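Local coordinates for gamma-glutamyltranspeptidase (Ggt) (PDB 5BPK) that hydrolyses and transfers the gamma-glutamyl group of glutathione and related compounds, as an N-terminal nucleophile hydrolase built from a large and a small chain, at the interface of chains A and B. Sequence-based numbering; all coordinates share one arbitrary frame. Chains: chain A, Gamma-glutamyltranspeptidase (Ggt); chain B, Gamma-glutamyltranspeptidase (Ggt).

The interface of chains A and B. Residues chain A 104-106, 332, 335; chain B 66-69.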
# COMPACT_ATOMS: atom_id res chain seq x y z
N GLU A 104 5.56 -2.16 -10.08
CA GLU A 104 6.73 -1.91 -10.92
C GLU A 104 7.48 -3.20 -11.22
O GLU A 104 7.44 -4.16 -10.44
CB GLU A 104 7.70 -0.92 -10.30
CG GLU A 104 7.10 0.44 -9.96
CD GLU A 104 6.67 0.54 -8.50
OE1 GLU A 104 5.94 -0.37 -8.03
OE2 GLU A 104 7.08 1.53 -7.85
N LYS A 105 8.17 -3.21 -12.37
CA LYS A 105 9.03 -4.31 -12.77
C LYS A 105 10.49 -3.92 -12.69
O LYS A 105 10.86 -2.77 -13.04
CB LYS A 105 8.74 -4.70 -14.21
CG LYS A 105 7.35 -5.26 -14.44
CD LYS A 105 6.98 -5.25 -15.92
CE LYS A 105 7.86 -6.14 -16.80
NZ LYS A 105 7.45 -6.09 -18.24
N ALA A 106 11.34 -4.86 -12.31
CA ALA A 106 12.77 -4.64 -12.43
C ALA A 106 13.08 -4.42 -13.91
O ALA A 106 12.55 -5.14 -14.75
CB ALA A 106 13.56 -5.83 -11.87
N ASP A 332 7.55 -12.80 -6.43
CA ASP A 332 6.73 -12.76 -7.65
C ASP A 332 6.53 -14.19 -8.17
O ASP A 332 7.48 -14.82 -8.62
CB ASP A 332 7.45 -11.89 -8.69
CG ASP A 332 6.66 -11.70 -9.97
OD1 ASP A 332 5.61 -12.34 -10.18
OD2 ASP A 332 7.14 -10.88 -10.79
N PHE A 335 7.96 -15.85 -11.31
CA PHE A 335 9.37 -16.24 -11.31
C PHE A 335 9.73 -17.35 -10.34
O PHE A 335 10.69 -18.07 -10.58
CB PHE A 335 10.26 -15.03 -11.02
CG PHE A 335 10.33 -14.05 -12.15
CD1 PHE A 335 9.26 -13.22 -12.41
CD2 PHE A 335 11.43 -13.99 -12.99
CE1 PHE A 335 9.28 -12.34 -13.46
CE2 PHE A 335 11.46 -13.09 -14.06
CZ PHE A 335 10.38 -12.27 -14.28
N ALA B 66 15.60 -9.65 -13.98
CA ALA B 66 15.04 -8.74 -14.98
C ALA B 66 13.55 -9.02 -15.14
O ALA B 66 13.14 -10.18 -15.16
CB ALA B 66 15.76 -8.88 -16.31
N ASN B 67 12.77 -7.93 -15.19
CA ASN B 67 11.29 -7.95 -15.35
C ASN B 67 10.48 -8.41 -14.14
O ASN B 67 9.25 -8.32 -14.16
CB ASN B 67 10.85 -8.77 -16.57
CG ASN B 67 11.32 -8.18 -17.86
OD1 ASN B 67 11.37 -6.96 -18.02
ND2 ASN B 67 11.67 -9.05 -18.82
N LYS B 68 11.15 -8.89 -13.10
CA LYS B 68 10.45 -9.42 -11.92
C LYS B 68 9.87 -8.27 -11.09
O LYS B 68 10.44 -7.19 -11.03
CB LYS B 68 11.42 -10.25 -11.09
CG LYS B 68 10.83 -11.04 -9.92
CD LYS B 68 11.88 -11.97 -9.34
CE LYS B 68 11.46 -12.67 -8.07
NZ LYS B 68 12.62 -13.35 -7.42
N ARG B 69 8.74 -8.51 -10.43
CA ARG B 69 8.10 -7.50 -9.60
C ARG B 69 8.55 -7.69 -8.15
O ARG B 69 8.44 -8.79 -7.63
CB ARG B 69 6.58 -7.63 -9.73
CG ARG B 69 6.06 -7.36 -11.15
CD ARG B 69 4.60 -7.81 -11.37
NE ARG B 69 4.38 -7.94 -12.82
CZ ARG B 69 3.71 -7.09 -13.59
NH1 ARG B 69 3.04 -6.07 -13.09
NH2 ARG B 69 3.68 -7.31 -14.90
O HOH W 1 9.66 -10.77 -6.03
O HOH W 2 5.72 -10.52 -13.07
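B:Lys68 lies across one face of the A:Phe335 ring. Its CB sits over the ring centre, 3.8 Å from the centroid, in a CH-pi contact. CG is anti to the backbone N (chi1 -172°), and the chain beyond it is extended. This lays CD alongside CG and CB of A:Phe335. The same aliphatic chain also packs on A:Asp332, whose CB lies 3.7 Å from B:Lys68 CG. At the far end of the ring, CE2 and CZ approach the carbonyl O of B:Ala66.

Around this apolar centre, the B:66-69 loop is held between two loops of chain A. On one side, backbone bonds join A:Ala106 N to B:Lys68 O (2.8 Å) and B:Asn67 N to A:Ala106 O. The second is more bent, with its donor above the carbonyl plane. On the other side, B:Arg69 N donates to A:Asp332 OD2 at 2.9 Å. It meets this carboxylate oxygen on the anti side, somewhat out of plane. A:Asp332 CG is anti to its own backbone N (chi1 -177°), which points the carboxylate at this amide. Water 1 links A:Asp332 N to B:Arg69 O. In this family the two chains arise by self-cleavage of one precursor. This contact probably helps hold the two together after cleavage.

Further out, A:Lys105 CG stands over one face of the B:Arg69 guanidinium. A:Lys105 CE reaches to 4.0 Å from B:Asn67 CB. B:Arg69 and A:Asp332 form no direct side-chain salt bridge here: water 2 lies in the guanidinium plane, 2.9 Å from B:Arg69 NE and 2.7 Å from A:Asp332 OD2.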